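Local structure of TPR repeat-containing protein (Cytophaga hutchinsonii, 3U4T) at residues Lys172-Ile177 with Ile206-Pro211; Pro200-Leu205 with Leu220-Glu225. The protein is of unknown function but is built of paired helices of the tetratricopeptide-repeat kind, which suggests a role in binding other proteins or peptides. The protein carries 1 engineered substitution. All blocks are in the same frame, centred on the assembly; numbering follows the deposited sequence.

Contact 1: residues Lys172-Ile177 with Ile206-Pro211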
loop_
_atom_site.group_PDB
_atom_site.type_symbol
_atom_site.label_atom_id
_atom_site.label_comp_id
_atom_site.label_asym_id
_atom_site.label_seq_id
_atom_site.Cartn_x
_atom_site.Cartn_y
_atom_site.Cartn_z
ATOM N N LYS A 172 13.330 1.031 -9.030
ATOM C CA LYS A 172 13.444 -0.428 -8.966
ATOM C C LYS A 172 13.243 -0.949 -10.391
ATOM O O LYS A 172 12.131 -1.316 -10.764
ATOM C CB LYS A 172 12.397 -1.041 -8.026
ATOM C CG LYS A 172 12.542 -0.639 -6.566
ATOM C CD LYS A 172 13.885 -1.035 -5.974
ATOM C CE LYS A 172 13.954 -0.702 -4.485
ATOM N NZ LYS A 172 12.880 -1.381 -3.703
ATOM N N PRO A 173 14.319 -0.987 -11.195
ATOM C CA PRO A 173 14.320 -1.438 -12.584
ATOM C C PRO A 173 13.741 -2.822 -12.818
ATOM O O PRO A 173 14.124 -3.770 -12.154
ATOM C CB PRO A 173 15.809 -1.359 -12.967
ATOM C CG PRO A 173 16.334 -0.312 -12.088
ATOM C CD PRO A 173 15.676 -0.601 -10.768
ATOM N N ASN A 174 12.891 -2.949 -13.833
ATOM C CA ASN A 174 12.294 -4.234 -14.207
ATOM C C ASN A 174 11.267 -4.784 -13.240
ATOM O O ASN A 174 10.841 -5.930 -13.379
ATOM C CB ASN A 174 13.380 -5.304 -14.431
ATOM C CG ASN A 174 13.811 -5.377 -15.859
ATOM O OD1 ASN A 174 14.013 -4.351 -16.510
ATOM N ND2 ASN A 174 13.978 -6.595 -16.362
ATOM N N ILE A 175 10.863 -3.984 -12.253
ATOM C CA ILE A 175 9.864 -4.442 -11.284
ATOM C C ILE A 175 8.551 -4.570 -12.070
ATOM O O ILE A 175 8.071 -3.612 -12.690
ATOM C CB ILE A 175 9.734 -3.454 -10.089
ATOM C CG1 ILE A 175 9.214 -4.208 -8.868
ATOM C CG2 ILE A 175 8.811 -2.295 -10.439
ATOM C CD1 ILE A 175 9.298 -3.437 -7.565
ATOM N N TYR A 176 7.987 -5.771 -12.060
ATOM C CA TYR A 176 6.782 -6.067 -12.819
ATOM C C TYR A 176 5.616 -5.131 -12.571
ATOM O O TYR A 176 4.912 -4.730 -13.506
ATOM C CB TYR A 176 6.354 -7.511 -12.553
ATOM C CG TYR A 176 5.544 -7.714 -11.298
ATOM C CD1 TYR A 176 6.140 -7.725 -10.041
ATOM C CD2 TYR A 176 4.168 -7.931 -11.379
ATOM C CE1 TYR A 176 5.377 -7.963 -8.889
ATOM C CE2 TYR A 176 3.406 -8.165 -10.249
ATOM C CZ TYR A 176 4.009 -8.186 -9.009
ATOM O OH TYR A 176 3.226 -8.466 -7.909
ATOM N N ILE A 177 5.419 -4.794 -11.306
ATOM C CA ILE A 177 4.339 -3.919 -10.913
ATOM C C ILE A 177 4.392 -2.576 -11.639
ATOM O O ILE A 177 3.362 -1.946 -11.853
ATOM C CB ILE A 177 4.362 -3.705 -9.400
ATOM C CG1 ILE A 177 2.976 -4.022 -8.828
ATOM C CG2 ILE A 177 4.831 -2.296 -9.089
ATOM C CD1 ILE A 177 2.953 -4.298 -7.325
ATOM N N ILE A 206 5.139 -9.559 -19.391
ATOM C CA ILE A 206 5.220 -10.995 -19.626
ATOM C C ILE A 206 6.701 -11.378 -19.639
ATOM O O ILE A 206 7.069 -12.477 -19.227
ATOM C CB ILE A 206 4.585 -11.383 -20.988
ATOM C CG1 ILE A 206 3.079 -11.146 -20.953
ATOM C CG2 ILE A 206 4.888 -12.835 -21.313
ATOM C CD1 ILE A 206 2.397 -11.358 -22.312
ATOM N N GLU A 207 7.547 -10.465 -20.116
ATOM C CA GLU A 207 8.982 -10.725 -20.168
ATOM C C GLU A 207 9.470 -11.058 -18.767
ATOM O O GLU A 207 9.976 -12.152 -18.516
ATOM C CB GLU A 207 9.748 -9.506 -20.709
ATOM C CG GLU A 207 10.312 -9.687 -22.119
ATOM C CD GLU A 207 10.922 -8.411 -22.682
ATOM O OE1 GLU A 207 11.845 -7.867 -22.044
ATOM O OE2 GLU A 207 10.483 -7.953 -23.762
ATOM N N VAL A 208 9.292 -10.119 -17.846
ATOM C CA VAL A 208 9.732 -10.329 -16.476
ATOM C C VAL A 208 8.826 -11.265 -15.673
ATOM O O VAL A 208 9.209 -11.737 -14.606
ATOM C CB VAL A 208 9.856 -8.984 -15.728
ATOM C CG1 VAL A 208 10.686 -7.999 -16.550
ATOM C CG2 VAL A 208 8.476 -8.422 -15.440
ATOM N N CYS A 209 7.632 -11.549 -16.183
ATOM C CA CYS A 209 6.704 -12.432 -15.462
ATOM C C CYS A 209 6.544 -13.865 -15.944
ATOM O O CYS A 209 6.307 -14.768 -15.153
ATOM C CB CYS A 209 5.312 -11.799 -15.392
ATOM S SG CYS A 209 5.135 -10.449 -14.224
ATOM N N ALA A 210 6.654 -14.098 -17.239
ATOM C CA ALA A 210 6.484 -15.474 -17.735
ATOM C C ALA A 210 7.166 -16.504 -16.822
ATOM O O ALA A 210 6.619 -17.547 -16.490
ATOM C CB ALA A 210 7.000 -15.594 -19.147
ATOM N N PRO A 211 8.425 -16.238 -16.482
ATOM C CA PRO A 211 9.219 -17.115 -15.624
ATOM C C PRO A 211 8.671 -17.567 -14.287
ATOM O O PRO A 211 8.847 -18.741 -13.932
ATOM C CB PRO A 211 10.536 -16.354 -15.506
ATOM C CG PRO A 211 10.651 -15.775 -16.904
ATOM C CD PRO A 211 9.291 -15.412 -17.344
#
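Tyr176 and Asn174 meet Val208 and Cys209 in a small, mainly apolar contact between the turn that leads into helix 176-189 and the C-terminal part of helix 199-209. The chain leaves helix 158-171 at Lys172, makes a type II beta turn from Lys172 to Ile175, and enters the next helix with Ile175 at the N-cap position. Val208 faces this turn and divides its two methyls between two residues. CG1 lies 3.6 Å from Asn174 ND2, a van der Waals contact on the amide nitrogen, while the other end of that amide, OD1, is hydrogen-bonded to Tyr179 within the following helix. CG2 packs 3.7 Å from Tyr176 CB. The same CB is met by the thiol of Cys209, whose SG stands 3.6 Å from it. Tyr176 places CG between its backbone N and carbonyl carbon (chi1 83°), and the end of the side chain leads away from 206-211, leaving CB and the CD2 side of the ring for the sulfur. SG is 4.8 Å from the centroid of the Tyr176 ring and 53° off its normal, an oblique sulfur-aromatic contact. Beyond the two segments, the Tyr176 ring meets that of Tyr216, its side chain touches Glu219, and Cys209 rests on Leu220, so that helix 217-233 flanks the contact, while Ile175 turns back onto Val168 and Leu169 of helix 158-171.

Contact 2: residues Pro200-Leu205 with Leu220-Glu225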
loop_
_atom_site.group_PDB
_atom_site.type_symbol
_atom_site.label_atom_id
_atom_site.label_comp_id
_atom_site.label_asym_id
_atom_site.label_seq_id
_atom_site.Cartn_x
_atom_site.Cartn_y
_atom_site.Cartn_z
ATOM N N PRO A 200 3.754 -2.542 -25.682
ATOM C CA PRO A 200 5.105 -2.786 -25.173
ATOM C C PRO A 200 5.222 -3.060 -23.675
ATOM O O PRO A 200 6.031 -3.891 -23.251
ATOM C CB PRO A 200 5.848 -1.522 -25.570
ATOM C CG PRO A 200 4.772 -0.480 -25.565
ATOM C CD PRO A 200 3.655 -1.199 -26.270
ATOM N N TYR A 201 4.431 -2.360 -22.868
ATOM C CA TYR A 201 4.508 -2.548 -21.417
ATOM C C TYR A 201 4.003 -3.917 -20.984
ATOM O O TYR A 201 4.596 -4.557 -20.111
ATOM C CB TYR A 201 3.756 -1.412 -20.716
ATOM C CG TYR A 201 4.295 -0.067 -21.156
ATOM C CD1 TYR A 201 5.626 0.288 -20.894
ATOM C CD2 TYR A 201 3.536 0.786 -21.950
ATOM C CE1 TYR A 201 6.183 1.438 -21.425
ATOM C CE2 TYR A 201 4.087 1.949 -22.489
ATOM C CZ TYR A 201 5.412 2.263 -22.225
ATOM O OH TYR A 201 5.974 3.379 -22.794
ATOM N N TYR A 202 2.920 -4.381 -21.603
ATOM C CA TYR A 202 2.392 -5.697 -21.268
ATOM C C TYR A 202 3.364 -6.761 -21.782
ATOM O O TYR A 202 3.496 -7.841 -21.184
ATOM C CB TYR A 202 0.991 -5.906 -21.884
ATOM C CG TYR A 202 -0.148 -5.393 -21.017
ATOM C CD1 TYR A 202 -0.207 -5.713 -19.662
ATOM C CD2 TYR A 202 -1.158 -4.587 -21.544
ATOM C CE1 TYR A 202 -1.245 -5.236 -18.846
ATOM C CE2 TYR A 202 -2.204 -4.105 -20.732
ATOM C CZ TYR A 202 -2.229 -4.435 -19.387
ATOM O OH TYR A 202 -3.213 -3.952 -18.562
ATOM N N GLU A 203 4.049 -6.457 -22.885
ATOM C CA GLU A 203 5.008 -7.405 -23.444
ATOM C C GLU A 203 6.162 -7.523 -22.466
ATOM O O GLU A 203 6.641 -8.628 -22.203
ATOM C CB GLU A 203 5.494 -6.951 -24.823
ATOM C CG GLU A 203 4.446 -7.144 -25.906
ATOM C CD GLU A 203 4.882 -6.636 -27.262
ATOM O OE1 GLU A 203 5.481 -5.544 -27.321
ATOM O OE2 GLU A 203 4.608 -7.321 -28.269
ATOM N N LYS A 204 6.597 -6.394 -21.905
ATOM C CA LYS A 204 7.683 -6.423 -20.933
ATOM C C LYS A 204 7.211 -7.100 -19.644
ATOM O O LYS A 204 7.985 -7.781 -18.970
ATOM C CB LYS A 204 8.172 -5.008 -20.635
ATOM C CG LYS A 204 9.471 -4.636 -21.350
ATOM C CD LYS A 204 10.672 -5.357 -20.735
ATOM C CE LYS A 204 11.997 -4.869 -21.328
ATOM N NZ LYS A 204 13.170 -5.211 -20.460
ATOM N N LEU A 205 5.936 -6.913 -19.314
ATOM C CA LEU A 205 5.357 -7.516 -18.119
ATOM C C LEU A 205 5.458 -9.032 -18.216
ATOM O O LEU A 205 5.794 -9.712 -17.250
ATOM C CB LEU A 205 3.890 -7.144 -17.992
ATOM C CG LEU A 205 3.319 -7.707 -16.697
ATOM C CD1 LEU A 205 3.792 -6.842 -15.544
ATOM C CD2 LEU A 205 1.818 -7.701 -16.741
ATOM N N LEU A 220 -0.148 -11.991 -15.818
ATOM C CA LEU A 220 0.123 -12.624 -17.108
ATOM C C LEU A 220 -1.144 -12.785 -17.937
ATOM O O LEU A 220 -1.141 -12.594 -19.159
ATOM C CB LEU A 220 0.789 -13.989 -16.899
ATOM C CG LEU A 220 2.264 -13.896 -16.509
ATOM C CD1 LEU A 220 2.721 -15.234 -15.965
ATOM C CD2 LEU A 220 3.108 -13.458 -17.726
ATOM N N ILE A 221 -2.230 -13.132 -17.264
ATOM C CA ILE A 221 -3.498 -13.309 -17.945
ATOM C C ILE A 221 -3.956 -11.976 -18.512
ATOM O O ILE A 221 -4.430 -11.914 -19.648
ATOM C CB ILE A 221 -4.550 -13.883 -16.979
ATOM C CG1 ILE A 221 -4.253 -15.368 -16.749
ATOM C CG2 ILE A 221 -5.953 -13.682 -17.531
ATOM C CD1 ILE A 221 -5.239 -16.074 -15.837
ATOM N N GLU A 222 -3.811 -10.911 -17.720
ATOM C CA GLU A 222 -4.202 -9.571 -18.162
ATOM C C GLU A 222 -3.344 -9.144 -19.350
ATOM O O GLU A 222 -3.840 -8.595 -20.332
ATOM C CB GLU A 222 -4.033 -8.558 -17.023
ATOM C CG GLU A 222 -4.311 -7.096 -17.404
ATOM C CD GLU A 222 -4.158 -6.166 -16.209
ATOM O OE1 GLU A 222 -3.879 -4.955 -16.379
ATOM O OE2 GLU A 222 -4.328 -6.666 -15.080
ATOM N N ALA A 223 -2.045 -9.397 -19.244
ATOM C CA ALA A 223 -1.113 -9.039 -20.297
ATOM C C ALA A 223 -1.459 -9.792 -21.579
ATOM O O ALA A 223 -1.555 -9.201 -22.650
ATOM C CB ALA A 223 0.301 -9.358 -19.857
ATOM N N ASN A 224 -1.666 -11.097 -21.474
ATOM C CA ASN A 224 -1.992 -11.884 -22.654
ATOM C C ASN A 224 -3.343 -11.531 -23.253
ATOM O O ASN A 224 -3.514 -11.574 -24.477
ATOM C CB ASN A 224 -1.932 -13.379 -22.331
ATOM C CG ASN A 224 -0.514 -13.920 -22.351
ATOM O OD1 ASN A 224 0.088 -14.085 -23.409
ATOM N ND2 ASN A 224 0.028 -14.192 -21.179
ATOM N N GLU A 225 -4.302 -11.185 -22.396
ATOM C CA GLU A 225 -5.628 -10.822 -22.863
ATOM C C GLU A 225 -5.525 -9.581 -23.728
ATOM O O GLU A 225 -6.101 -9.530 -24.805
ATOM C CB GLU A 225 -6.574 -10.571 -21.688
ATOM C CG GLU A 225 -7.195 -11.830 -21.095
ATOM C CD GLU A 225 -8.367 -11.524 -20.172
ATOM O OE1 GLU A 225 -8.902 -10.400 -20.245
ATOM O OE2 GLU A 225 -8.769 -12.404 -19.383
#
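Tyr202 and Leu205 pack on Ala223, and Tyr202 also bonds to Glu222, in an antiparallel helix hairpin, consistent with the alpha-solenoid build of tetratricopeptide-repeat proteins. The segments of helices 199-209 and 217-233 run roughly antiparallel, with 140° between their directions, and their axes approach to 9.0 Å. The backbones come nearest at Tyr202 and Ala223, CA to CA 4.9 Å, a closeness that the small alanine side chain permits.

The apolar part centres on Ala223. Tyr202 lays the CD1 side of its ring along the alanine, with CD1 3.5 Å from Ala223 CA and CB only slightly farther off. Leu205, one turn later, brings CD2 to 3.8 Å from Ala223 CB, so the methyl is touched by both residues. With CG anti to the backbone N (chi1 -177°), the Leu205 chain reaches toward the opposing helix.

The polar part lies at the far end of the tyrosine. Glu222 starts from the flank of its helix, but its extended chain carries the carboxylate to the phenol, which donates a hydrogen bond from Tyr202 OH to Glu222 OE1, modelled as very short (2.5 Å). OE1 sits in the plane of the ring at its edge, while the carboxylate plane is turned 69° from the ring. Arg184 NE of helix 176-189 forms a salt bridge with the same OE1, which would be expected to stabilise the ionised carboxylate and which ties a third helix to the pair. On the other flank of helix 217-233, Asn224 OD1 is hydrogen-bonded to Asn246 of helix 237-250.

Within its own helix Asn224 turns its amide back one turn, and ND2 donates to Leu220 O at 2.8 Å from above the carbonyl plane, on the opposite face from Asn224 N.

From the N terminus the chain passes through the 172-177 turn and helix 176-189 before reaching helix 199-209, whose first half supplies 200-205 and whose later part, with the 3-10 residues that follow, supplies 206-211. Contact 1 closes a loop of 28 residues between its segments. Contact 2 opens inside that loop and closes beyond it at 220-225, spanning 14 residues, so the two cross rather than nest. Their centres are about 10 Å apart, and they share helix 199-209, which ties the start of helix 176-189 to helix 217-233. They also touch directly: Ile206 CG1 lies 3.5 Å from Ala223 CB, and Cys209 CB is 3.6 Å from Leu220 CD2, so the 206-211 segment of contact 1 also packs on the 220-225 segment of contact 2.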